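PDB 2ICS: deacetylase EF_0837 from Enterococcus faecalis, which uses two zinc ions per subunit for hydrolysis, acting as an esterase that deacetylates acetyl-(R)-mandelate in vitro, though with very low efficiency. Local coordinates for residues His60-Glu65 / Ala89-Ala94; Thr84-Ala89 / Thr109-Leu114; Ala129-Val134 / Gly163-Thr168; Met186-Ser191 / Leu209-Asn214. All coordinates share one frame; numbering follows the deposited sequence.

Contact 1: residues His60-Glu65 / Ala89-Ala94. With ZN (zinc ion), chain B.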
loop_
_atom_site.group_PDB
_atom_site.type_symbol
_atom_site.label_atom_id
_atom_site.label_comp_id
_atom_site.label_asym_id
_atom_site.label_seq_id
_atom_site.Cartn_x
_atom_site.Cartn_y
_atom_site.Cartn_z
ATOM N N HIS A 60 0.622 -2.244 1.323
ATOM C CA HIS A 60 0.529 -2.965 2.581
ATOM C C HIS A 60 -0.457 -4.097 2.354
ATOM O O HIS A 60 -1.673 -3.923 2.440
ATOM C CB HIS A 60 0.091 -2.085 3.754
ATOM C CG HIS A 60 0.175 -2.786 5.074
ATOM N ND1 HIS A 60 0.407 -2.152 6.275
ATOM C CD2 HIS A 60 0.031 -4.103 5.377
ATOM C CE1 HIS A 60 0.396 -3.084 7.250
ATOM N NE2 HIS A 60 0.171 -4.284 6.754
ATOM N N VAL A 61 0.101 -5.271 2.085
ATOM C CA VAL A 61 -0.690 -6.449 1.781
ATOM C C VAL A 61 -0.103 -7.713 2.423
ATOM O O VAL A 61 1.029 -7.712 2.894
ATOM C CB VAL A 61 -0.727 -6.607 0.241
ATOM C CG1 VAL A 61 -0.894 -8.046 -0.151
ATOM C CG2 VAL A 61 -1.827 -5.739 -0.329
ATOM N N HIS A 62 -0.891 -8.782 2.439
ATOM C CA HIS A 62 -0.456 -10.069 2.960
ATOM C C HIS A 62 -0.956 -11.110 1.964
ATOM O O HIS A 62 -2.123 -11.513 1.984
ATOM C CB HIS A 62 -1.019 -10.289 4.358
ATOM C CG HIS A 62 -0.402 -9.392 5.383
ATOM N ND1 HIS A 62 0.913 -9.480 5.783
ATOM C CD2 HIS A 62 -0.907 -8.304 6.019
ATOM C CE1 HIS A 62 1.162 -8.462 6.622
ATOM N NE2 HIS A 62 0.088 -7.719 6.800
ATOM N N CYS A 63 -0.064 -11.519 1.067
ATOM C CA CYS A 63 -0.430 -12.466 0.030
ATOM C C CYS A 63 0.463 -13.689 -0.173
ATOM O O CYS A 63 0.598 -14.168 -1.300
ATOM C CB CYS A 63 -0.581 -11.721 -1.300
ATOM S SG CYS A 63 0.886 -10.824 -1.818
ATOM N N PHE A 64 1.087 -14.178 0.897
ATOM C CA PHE A 64 1.893 -15.395 0.812
ATOM C C PHE A 64 0.832 -16.463 1.079
ATOM O O PHE A 64 0.475 -16.706 2.232
ATOM C CB PHE A 64 2.964 -15.437 1.909
ATOM C CG PHE A 64 3.785 -16.707 1.912
ATOM C CD1 PHE A 64 4.612 -17.012 2.989
ATOM C CD2 PHE A 64 3.730 -17.601 0.841
ATOM C CE1 PHE A 64 5.376 -18.184 3.005
ATOM C CE2 PHE A 64 4.486 -18.775 0.847
ATOM C CZ PHE A 64 5.310 -19.067 1.931
ATOM N N GLU A 65 0.328 -17.087 0.016
ATOM C CA GLU A 65 -0.744 -18.075 0.142
ATOM C C GLU A 65 -0.493 -19.300 1.028
ATOM O O GLU A 65 -1.444 -19.976 1.428
ATOM C CB GLU A 65 -1.207 -18.533 -1.251
ATOM C CG GLU A 65 -0.231 -19.430 -1.997
ATOM C CD GLU A 65 -0.805 -19.945 -3.310
ATOM O OE1 GLU A 65 -0.870 -19.174 -4.293
ATOM O OE2 GLU A 65 -1.204 -21.126 -3.357
ATOM N N ALA A 89 3.538 -6.921 3.297
ATOM C CA ALA A 89 4.150 -6.269 4.454
ATOM C C ALA A 89 4.822 -7.159 5.502
ATOM O O ALA A 89 4.387 -7.217 6.660
ATOM C CB ALA A 89 3.125 -5.358 5.133
ATOM N N GLY A 90 5.886 -7.846 5.097
ATOM C CA GLY A 90 6.621 -8.682 6.031
ATOM C C GLY A 90 5.991 -9.977 6.505
ATOM O O GLY A 90 6.253 -10.423 7.625
ATOM N N THR A 91 5.163 -10.591 5.674
ATOM C CA THR A 91 4.550 -11.853 6.066
ATOM C C THR A 91 5.663 -12.871 6.297
ATOM O O THR A 91 5.570 -13.724 7.180
ATOM C CB THR A 91 3.632 -12.408 4.961
ATOM O OG1 THR A 91 2.575 -11.477 4.701
ATOM C CG2 THR A 91 3.036 -13.745 5.390
ATOM N N THR A 92 6.718 -12.766 5.494
ATOM C CA THR A 92 7.842 -13.691 5.581
ATOM C C THR A 92 9.134 -13.045 6.029
ATOM O O THR A 92 9.342 -11.845 5.860
ATOM C CB THR A 92 8.142 -14.359 4.218
ATOM O OG1 THR A 92 8.616 -13.369 3.294
ATOM C CG2 THR A 92 6.897 -15.010 3.655
ATOM N N GLY A 93 9.999 -13.874 6.600
ATOM C CA GLY A 93 11.305 -13.426 7.043
ATOM C C GLY A 93 12.309 -14.067 6.104
ATOM O O GLY A 93 11.916 -14.749 5.157
ATOM N N ALA A 94 13.595 -13.865 6.358
ATOM C CA ALA A 94 14.642 -14.431 5.509
ATOM C C ALA A 94 14.529 -15.945 5.325
ATOM O O ALA A 94 14.909 -16.474 4.286
ATOM C CB ALA A 94 16.012 -14.086 6.083
HETATM ZN ZN ZN B . -0.348 -6.120 7.908
HETATM O O HOH W 1 0.370 -13.598 3.558
HETATM O O HOH W 2 -1.252 -5.141 9.419
#
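Thr91 OG1 is gripped from several directions. His62 ND1 donates to Thr91 OG1 at 2.8 Å along a nearly straight line (169°), with the hydroxyl at the edge of the imidazole, within 3° of its plane. Water 1 donates a longer bond to the same oxygen and accepts from Phe64 N at 2.8 Å, and the carboxylate of Asp88 is a further hydrogen-bond partner. The threonine offers its hydroxyl beside its own backbone N (chi1 -61°), placing CG2 anti to that nitrogen, 3.9 Å from Phe64 CB. With ND1 occupied, His62 meets zinc through NE2 at 2.0 Å. This is the HxH motif that ends the first barrel strand in amidohydrolases: His60 NE2 binds the same zinc at 2.2 Å, while Asp272, the carbamylated Lys154 and water 2 complete the site. His60 ND1 is held in turn by the hydroxyl of Thr210. Ala89 touches this segment in two ways. Its CB lies over one face of the His60 ring in a CH-pi contact, 3.7 Å from the ring centroid and displaced toward the rim, and Ala89 N donates to Val61 O at 2.7 Å.

Contact 2: residues Thr84-Ala89 / Thr109-Leu114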
loop_
_atom_site.group_PDB
_atom_site.type_symbol
_atom_site.label_atom_id
_atom_site.label_comp_id
_atom_site.label_asym_id
_atom_site.label_seq_id
_atom_site.Cartn_x
_atom_site.Cartn_y
_atom_site.Cartn_z
ATOM N N THR A 84 -2.386 -3.225 -9.914
ATOM C CA THR A 84 -1.324 -3.814 -10.716
ATOM C C THR A 84 -0.105 -4.287 -9.923
ATOM O O THR A 84 0.588 -5.210 -10.342
ATOM C CB THR A 84 -0.863 -2.828 -11.818
ATOM O OG1 THR A 84 -0.400 -1.610 -11.219
ATOM C CG2 THR A 84 -2.015 -2.515 -12.759
ATOM N N THR A 85 0.151 -3.660 -8.780
ATOM C CA THR A 85 1.291 -4.026 -7.942
ATOM C C THR A 85 0.908 -4.075 -6.463
ATOM O O THR A 85 0.128 -3.244 -5.987
ATOM C CB THR A 85 2.467 -3.010 -8.118
ATOM O OG1 THR A 85 2.966 -3.076 -9.460
ATOM C CG2 THR A 85 3.601 -3.325 -7.161
ATOM N N VAL A 86 1.442 -5.060 -5.744
ATOM C CA VAL A 86 1.183 -5.181 -4.316
ATOM C C VAL A 86 2.491 -5.458 -3.600
ATOM O O VAL A 86 3.410 -6.065 -4.160
ATOM C CB VAL A 86 0.189 -6.330 -3.966
ATOM C CG1 VAL A 86 -1.195 -6.019 -4.520
ATOM C CG2 VAL A 86 0.705 -7.659 -4.505
ATOM N N ILE A 87 2.581 -4.992 -2.362
ATOM C CA ILE A 87 3.764 -5.209 -1.563
ATOM C C ILE A 87 3.344 -5.912 -0.289
ATOM O O ILE A 87 2.591 -5.360 0.519
ATOM C CB ILE A 87 4.455 -3.882 -1.194
ATOM C CG1 ILE A 87 4.699 -3.050 -2.460
ATOM C CG2 ILE A 87 5.769 -4.173 -0.478
ATOM C CD1 ILE A 87 5.396 -1.720 -2.206
ATOM N N ASP A 88 3.809 -7.146 -0.121
ATOM C CA ASP A 88 3.496 -7.914 1.072
ATOM C C ASP A 88 4.260 -7.302 2.246
ATOM O O ASP A 88 5.483 -7.183 2.198
ATOM C CB ASP A 88 3.891 -9.370 0.872
ATOM C CG ASP A 88 3.724 -10.186 2.129
ATOM O OD1 ASP A 88 4.610 -10.110 3.006
ATOM O OD2 ASP A 88 2.693 -10.886 2.250
ATOM N N ALA A 89 3.538 -6.921 3.297
ATOM C CA ALA A 89 4.150 -6.269 4.454
ATOM C C ALA A 89 4.822 -7.159 5.502
ATOM O O ALA A 89 4.387 -7.217 6.660
ATOM C CB ALA A 89 3.125 -5.358 5.133
ATOM N N THR A 109 -0.389 -10.322 -11.165
ATOM C CA THR A 109 -0.088 -9.089 -10.455
ATOM C C THR A 109 1.399 -9.012 -10.148
ATOM O O THR A 109 2.034 -10.039 -9.926
ATOM C CB THR A 109 -0.845 -9.037 -9.111
ATOM O OG1 THR A 109 -2.236 -9.306 -9.330
ATOM C CG2 THR A 109 -0.700 -7.670 -8.469
ATOM N N ASN A 110 1.958 -7.806 -10.147
ATOM C CA ASN A 110 3.364 -7.654 -9.794
ATOM C C ASN A 110 3.370 -7.742 -8.276
ATOM O O ASN A 110 2.596 -7.053 -7.608
ATOM C CB ASN A 110 3.916 -6.291 -10.222
ATOM C CG ASN A 110 3.879 -6.090 -11.717
ATOM O OD1 ASN A 110 4.250 -6.980 -12.478
ATOM N ND2 ASN A 110 3.438 -4.915 -12.150
ATOM N N VAL A 111 4.227 -8.594 -7.731
ATOM C CA VAL A 111 4.302 -8.763 -6.290
ATOM C C VAL A 111 5.693 -8.497 -5.742
ATOM O O VAL A 111 6.664 -9.129 -6.155
ATOM C CB VAL A 111 3.893 -10.192 -5.870
ATOM C CG1 VAL A 111 4.011 -10.351 -4.364
ATOM C CG2 VAL A 111 2.467 -10.481 -6.327
ATOM N N PHE A 112 5.781 -7.544 -4.823
ATOM C CA PHE A 112 7.040 -7.218 -4.169
ATOM C C PHE A 112 6.802 -7.499 -2.700
ATOM O O PHE A 112 5.668 -7.768 -2.291
ATOM C CB PHE A 112 7.396 -5.749 -4.363
ATOM C CG PHE A 112 7.664 -5.382 -5.790
ATOM C CD1 PHE A 112 8.855 -5.764 -6.408
ATOM C CD2 PHE A 112 6.717 -4.682 -6.528
ATOM C CE1 PHE A 112 9.100 -5.455 -7.742
ATOM C CE2 PHE A 112 6.949 -4.366 -7.863
ATOM C CZ PHE A 112 8.147 -4.754 -8.473
ATOM N N GLY A 113 7.857 -7.448 -1.904
ATOM C CA GLY A 113 7.673 -7.706 -0.495
ATOM C C GLY A 113 8.694 -7.051 0.402
ATOM O O GLY A 113 9.780 -6.677 -0.033
ATOM N N LEU A 114 8.307 -6.887 1.660
ATOM C CA LEU A 114 9.164 -6.334 2.694
ATOM C C LEU A 114 9.562 -7.557 3.494
ATOM O O LEU A 114 8.729 -8.425 3.752
ATOM C CB LEU A 114 8.379 -5.389 3.603
ATOM C CG LEU A 114 8.236 -3.915 3.235
ATOM C CD1 LEU A 114 8.316 -3.706 1.727
ATOM C CD2 LEU A 114 6.915 -3.415 3.812
HETATM O O HOH W 3 7.147 -10.913 3.341
#
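Strands 84-89 and 110-114, linked by helix 97-105, form a beta-alpha-beta unit of the TIM barrel. They pair in parallel, with Thr85 beside Asn110, Val86 beside Val111, Ile87 beside Phe112 and Asp88 beside Gly113. Thr84, Val86 and Asp88 exchange main-chain bonds with Asn110, Phe112 and Leu114, five in all: Asn110 N to Thr84 O, Val86 N to Asn110 O, Phe112 N to Val86 O, Asp88 N to Phe112 O and Leu114 N to Asp88 O. The straightest joins Phe112 N to Val86 O at 2.9 Å (178°).

On the face bearing Thr85, Ile87, Asn110, Phe112 and Leu114, a side-chain bond reinforces the ladder: Asn110 ND2 donates to Thr85 OG1 at 3.3 Å, the hydroxyl lying close to the amide plane. Thr85 CG2, anti to the backbone N, meets the edge of the Phe112 ring, 3.5 Å from CD2. Farther along, Ile87 CG2 presses on Leu114 CD1 at 3.4 Å; this is tight packing, and Leu114 has a strained chi2 of 27°.

The other face is mixed. Val86 CG2 touches Val111 CG2 at 3.8 Å under helix 97-105, where Val111 packs against Phe100 and Ala104, and the buried carboxylate of Asp88 is held by Thr91 and Cys63. Main-chain bonds thus set the register, to which the side chains add one hydrogen bond and apolar packing.

Contact 3: residues Ala129-Val134 / Gly163-Thr168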
loop_
_atom_site.group_PDB
_atom_site.type_symbol
_atom_site.label_atom_id
_atom_site.label_comp_id
_atom_site.label_asym_id
_atom_site.label_seq_id
_atom_site.Cartn_x
_atom_site.Cartn_y
_atom_site.Cartn_z
ATOM N N ALA A 129 8.992 -11.240 20.137
ATOM C CA ALA A 129 9.084 -11.567 21.558
ATOM C C ALA A 129 10.399 -12.299 21.846
ATOM O O ALA A 129 10.941 -12.215 22.946
ATOM C CB ALA A 129 7.899 -12.434 21.968
ATOM N N ASP A 130 10.899 -13.021 20.846
ATOM C CA ASP A 130 12.163 -13.751 20.961
ATOM C C ASP A 130 13.165 -13.057 20.042
ATOM O O ASP A 130 13.124 -13.234 18.827
ATOM C CB ASP A 130 11.983 -15.210 20.521
ATOM C CG ASP A 130 13.279 -16.014 20.601
ATOM O OD1 ASP A 130 14.357 -15.414 20.832
ATOM O OD2 ASP A 130 13.220 -17.251 20.426
ATOM N N LEU A 131 14.063 -12.276 20.627
ATOM C CA LEU A 131 15.056 -11.531 19.863
ATOM C C LEU A 131 16.052 -12.340 19.031
ATOM O O LEU A 131 16.637 -11.814 18.081
ATOM C CB LEU A 131 15.822 -10.602 20.796
ATOM C CG LEU A 131 15.648 -9.107 20.536
ATOM C CD1 LEU A 131 14.168 -8.757 20.432
ATOM C CD2 LEU A 131 16.323 -8.325 21.656
ATOM N N SER A 132 16.260 -13.605 19.374
ATOM C CA SER A 132 17.202 -14.417 18.613
ATOM C C SER A 132 16.715 -14.585 17.177
ATOM O O SER A 132 17.510 -14.828 16.269
ATOM C CB SER A 132 17.387 -15.793 19.268
ATOM O OG SER A 132 16.173 -16.523 19.298
ATOM N N LYS A 133 15.405 -14.449 16.979
ATOM C CA LYS A 133 14.809 -14.584 15.653
ATOM C C LYS A 133 15.147 -13.395 14.765
ATOM O O LYS A 133 15.019 -13.465 13.542
ATOM C CB LYS A 133 13.291 -14.698 15.756
ATOM C CG LYS A 133 12.777 -15.919 16.496
ATOM C CD LYS A 133 11.251 -15.895 16.525
ATOM C CE LYS A 133 10.666 -17.084 17.255
ATOM N NZ LYS A 133 9.176 -17.009 17.278
ATOM N N VAL A 134 15.577 -12.304 15.387
ATOM C CA VAL A 134 15.919 -11.091 14.659
ATOM C C VAL A 134 17.412 -11.016 14.358
ATOM O O VAL A 134 18.161 -10.342 15.069
ATOM C CB VAL A 134 15.502 -9.838 15.464
ATOM C CG1 VAL A 134 15.907 -8.573 14.724
ATOM C CG2 VAL A 134 14.001 -9.852 15.695
ATOM N N GLY A 163 6.273 -8.742 23.050
ATOM C CA GLY A 163 6.454 -9.337 24.365
ATOM C C GLY A 163 7.041 -8.330 25.343
ATOM O O GLY A 163 6.445 -7.288 25.593
ATOM N N ASP A 164 8.223 -8.625 25.881
ATOM C CA ASP A 164 8.875 -7.730 26.837
ATOM C C ASP A 164 10.067 -6.991 26.244
ATOM O O ASP A 164 10.788 -6.299 26.965
ATOM C CB ASP A 164 9.365 -8.522 28.052
ATOM C CG ASP A 164 8.251 -9.290 28.742
ATOM O OD1 ASP A 164 7.289 -8.648 29.220
ATOM O OD2 ASP A 164 8.346 -10.535 28.807
ATOM N N ASN A 165 10.277 -7.124 24.939
ATOM C CA ASN A 165 11.421 -6.485 24.290
ATOM C C ASN A 165 11.302 -4.983 24.027
ATOM O O ASN A 165 12.201 -4.381 23.443
ATOM C CB ASN A 165 11.749 -7.233 22.997
ATOM C CG ASN A 165 12.238 -8.650 23.261
ATOM O OD1 ASN A 165 12.017 -9.562 22.460
ATOM N ND2 ASN A 165 12.913 -8.837 24.391
ATOM N N GLY A 166 10.202 -4.385 24.472
ATOM C CA GLY A 166 10.004 -2.953 24.304
ATOM C C GLY A 166 10.300 -2.336 22.944
ATOM O O GLY A 166 9.812 -2.802 21.915
ATOM N N ILE A 167 11.110 -1.279 22.948
ATOM C CA ILE A 167 11.464 -0.556 21.728
ATOM C C ILE A 167 12.689 -1.140 21.023
ATOM O O ILE A 167 12.987 -0.788 19.878
ATOM C CB ILE A 167 11.749 0.935 22.053
ATOM C CG1 ILE A 167 11.721 1.775 20.776
ATOM C CG2 ILE A 167 13.111 1.071 22.722
ATOM C CD1 ILE A 167 10.357 1.855 20.123
ATOM N N THR A 168 13.391 -2.031 21.710
ATOM C CA THR A 168 14.598 -2.653 21.176
ATOM C C THR A 168 14.485 -3.189 19.743
ATOM O O THR A 168 15.421 -3.056 18.956
ATOM C CB THR A 168 15.080 -3.802 22.097
ATOM O OG1 THR A 168 15.214 -3.319 23.442
ATOM C CG2 THR A 168 16.428 -4.323 21.632
HETATM O O HOH W 4 9.556 -11.283 25.347
#
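Leu131 reaches across to Asn165 and Thr168, its CB directed at the second loop from a 3-10 segment. Its first torsion (chi1 -116°) lies away from the staggered positions. At CG the two methyls diverge to meet different partners. CD1 slides along Asn165, 3.8 Å from its CB and 3.4 Å from its CG, the two side chains running in opposite directions. The Leu131 side chain crosses that of Thr168 at about a right angle, CD2 coming within 4.0 Å of Thr168 CG2. Beside this packing, Ala129 CB rests 4.2 Å from Gly163 CA. A water ties the loops together as well, donating to Ala129 O at 2.9 Å and accepting from Asp164 N at 3.0 Å. Asp130 points away and serves its own segment: OD1 accepts from Ser132 N at 3.0 Å and from Ser132 OG at 2.6 Å, both arriving from one face of the carboxylate, an Asx turn at the start of the 3-10 segment. In 163-168, Asn165 to Thr168 make a type II' turn with Gly166 at positive phi. One segment lies between strand 110-114 and helix 136-145, the other between strand 156-157 and helix 168-178: beta-to-alpha loops of the TIM barrel, meeting at the protein surface.

Contact 4: residues Met186-Ser191 / Leu209-Asn214. With ZN (zinc ion), chain C; ADE (adenine), chain D.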
loop_
_atom_site.group_PDB
_atom_site.type_symbol
_atom_site.label_atom_id
_atom_site.label_comp_id
_atom_site.label_asym_id
_atom_site.label_seq_id
_atom_site.Cartn_x
_atom_site.Cartn_y
_atom_site.Cartn_z
HETATM N N MSE A 186 9.095 -0.109 7.006
HETATM C CA MSE A 186 7.686 0.132 7.312
HETATM C C MSE A 186 7.465 -0.221 8.783
HETATM O O MSE A 186 7.859 -1.297 9.232
HETATM C CB MSE A 186 6.758 -0.730 6.451
HETATM C CG MSE A 186 5.284 -0.524 6.821
HETATM SE SE MSE A 186 3.975 -1.465 5.747
HETATM C CE MSE A 186 3.844 -0.207 4.280
ATOM N N VAL A 187 6.839 0.681 9.529
ATOM C CA VAL A 187 6.589 0.449 10.945
ATOM C C VAL A 187 5.106 0.354 11.259
ATOM O O VAL A 187 4.323 1.252 10.966
ATOM C CB VAL A 187 7.205 1.571 11.827
ATOM C CG1 VAL A 187 6.916 1.311 13.302
ATOM C CG2 VAL A 187 8.706 1.635 11.599
ATOM N N HIS A 188 4.726 -0.766 11.852
ATOM C CA HIS A 188 3.353 -1.007 12.246
ATOM C C HIS A 188 3.217 -0.557 13.696
ATOM O O HIS A 188 4.111 -0.785 14.514
ATOM C CB HIS A 188 3.039 -2.509 12.045
ATOM C CG HIS A 188 2.217 -3.147 13.131
ATOM N ND1 HIS A 188 1.204 -4.029 12.823
ATOM C CD2 HIS A 188 2.360 -3.083 14.481
ATOM C CE1 HIS A 188 0.761 -4.480 13.982
ATOM N NE2 HIS A 188 1.429 -3.938 15.014
ATOM N N ILE A 189 2.118 0.123 13.998
ATOM C CA ILE A 189 1.855 0.583 15.355
ATOM C C ILE A 189 0.490 0.060 15.770
ATOM O O ILE A 189 -0.373 -0.199 14.930
ATOM C CB ILE A 189 1.844 2.133 15.477
ATOM C CG1 ILE A 189 0.802 2.733 14.529
ATOM C CG2 ILE A 189 3.234 2.690 15.179
ATOM C CD1 ILE A 189 0.635 4.256 14.670
ATOM N N GLY A 190 0.310 -0.111 17.069
ATOM C CA GLY A 190 -0.949 -0.593 17.592
ATOM C C GLY A 190 -1.012 -0.180 19.043
ATOM O O GLY A 190 -0.718 0.970 19.382
ATOM N N SER A 191 -1.382 -1.121 19.902
ATOM C CA SER A 191 -1.473 -0.869 21.332
ATOM C C SER A 191 -0.074 -0.748 21.922
ATOM O O SER A 191 0.894 -1.259 21.358
ATOM C CB SER A 191 -2.208 -2.021 22.017
ATOM O OG SER A 191 -3.496 -2.195 21.459
ATOM N N LEU A 209 5.103 4.914 8.325
ATOM C CA LEU A 209 4.296 4.613 9.500
ATOM C C LEU A 209 2.954 4.084 9.002
ATOM O O LEU A 209 2.133 4.861 8.515
ATOM C CB LEU A 209 4.064 5.889 10.310
ATOM C CG LEU A 209 3.182 5.765 11.551
ATOM C CD1 LEU A 209 3.995 5.091 12.642
ATOM C CD2 LEU A 209 2.698 7.139 12.011
ATOM N N THR A 210 2.719 2.777 9.105
ATOM C CA THR A 210 1.451 2.234 8.631
ATOM C C THR A 210 0.441 2.168 9.791
ATOM O O THR A 210 0.828 2.249 10.961
ATOM C CB THR A 210 1.668 0.852 7.933
ATOM O OG1 THR A 210 0.515 0.516 7.148
ATOM C CG2 THR A 210 1.947 -0.237 8.949
ATOM N N HIS A 211 -0.847 2.055 9.461
ATOM C CA HIS A 211 -1.923 2.046 10.458
ATOM C C HIS A 211 -1.996 3.439 11.088
ATOM O O HIS A 211 -2.446 3.605 12.224
ATOM C CB HIS A 211 -1.659 1.028 11.576
ATOM C CG HIS A 211 -1.458 -0.372 11.095
ATOM N ND1 HIS A 211 -2.143 -0.934 10.041
ATOM C CD2 HIS A 211 -0.668 -1.358 11.589
ATOM C CE1 HIS A 211 -1.760 -2.210 9.934
ATOM N NE2 HIS A 211 -0.866 -2.513 10.853
ATOM N N CYS A 212 -1.559 4.444 10.337
ATOM C CA CYS A 212 -1.512 5.816 10.833
ATOM C C CYS A 212 -2.783 6.376 11.476
ATOM O O CYS A 212 -2.693 7.161 12.418
ATOM C CB CYS A 212 -1.032 6.759 9.722
ATOM S SG CYS A 212 -2.152 6.961 8.309
ATOM N N PHE A 213 -3.958 5.997 10.977
ATOM C CA PHE A 213 -5.194 6.502 11.561
ATOM C C PHE A 213 -5.951 5.463 12.379
ATOM O O PHE A 213 -7.180 5.425 12.344
ATOM C CB PHE A 213 -6.122 7.075 10.480
ATOM C CG PHE A 213 -5.557 8.272 9.748
ATOM C CD1 PHE A 213 -4.644 9.130 10.365
ATOM C CD2 PHE A 213 -5.949 8.545 8.439
ATOM C CE1 PHE A 213 -4.129 10.238 9.690
ATOM C CE2 PHE A 213 -5.443 9.650 7.754
ATOM C CZ PHE A 213 -4.533 10.499 8.377
ATOM N N ASN A 214 -5.234 4.619 13.119
ATOM C CA ASN A 214 -5.912 3.624 13.939
ATOM C C ASN A 214 -6.538 4.352 15.130
ATOM O O ASN A 214 -6.050 5.405 15.547
ATOM C CB ASN A 214 -4.942 2.530 14.411
ATOM C CG ASN A 214 -3.947 3.022 15.446
ATOM O OD1 ASN A 214 -2.737 3.084 15.186
ATOM N ND2 ASN A 214 -4.443 3.362 16.628
HETATM ZN ZN ZN C . 0.101 -4.465 11.066
HETATM N N9 ADE D . -2.746 -7.517 16.326
HETATM C C8 ADE D . -2.367 -6.204 16.360
HETATM N N7 ADE D . -2.020 -5.800 15.169
HETATM C C5 ADE D . -2.152 -6.825 14.292
HETATM C C6 ADE D . -1.932 -6.997 12.893
HETATM N N6 ADE D . -1.474 -5.945 12.117
HETATM N N1 ADE D . -2.181 -8.208 12.340
HETATM C C2 ADE D . -2.626 -9.243 13.072
HETATM N N3 ADE D . -2.844 -9.124 14.387
HETATM C C4 ADE D . -2.623 -7.951 15.029
HETATM O O HOH W 2 -1.252 -5.141 9.419
#
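His188 ND1 and His211 NE2 bind the second zinc at 2.1 and 2.2 Å, from the ends of two adjoining parallel strands of the TIM barrel. Adenine N6 occupies another position at 2.4 Å, water 2 a further one, and the carbamate of Lys154 completes the shell. The two nitrogens, 3.2 Å apart, share a metal and no proton, and the imidazoles are turned 72° against each other. Each ring is also held at its far nitrogen: His188 NE2 is hydrogen-bonded to Ser158 and His211 ND1 to the carbonyl of Gly245, which should restrict rotation about the metal bond. Thr210 CG2 covers the centre of one face of His211, 3.9 Å above its plane, while the threonine hydroxyl is engaged by both Asp243 and His60.

Farther out, Thr210 N donates to Val187 O at 2.9 Å (155°), one of the main-chain bonds pairing the strands of the beta-alpha-beta unit with helix 196-202. The Ile189 and Leu209 side chains cross at about a right angle, CG2 of the first 3.6 Å from CD1 of the second, under Ile199 and Leu200 of that helix. Selenomethionine Met186 extends from its backbone and bends at its tip, setting SE 3.9 Å from Thr210 CB.

How the contacts relate
Along the chain, contacts 1 and 2 interlock: their segments alternate, they share Ala89, and strands 51-61 and 83-89 are neighbours in one sheet. Their centres lie about 9 Å apart. Contacts 3 and 4 follow in series. Contact 4 belongs to the parallel sheet containing strands 186-189 and 208-210, its centre about 16 Å from that of contact 1; the two meet through a probable His60-Thr210 hydrogen bond, His60-His211 ring packing and water 2, which binds both zincs. Met186 bridges toward contact 2 by packing on Leu114. Contact 3 stands apart, about 18 Å from contact 4 between centres, touching none of the others. The barrel core thus brings strands far apart in sequence to one binuclear site, while contact 3 joins peripheral loops.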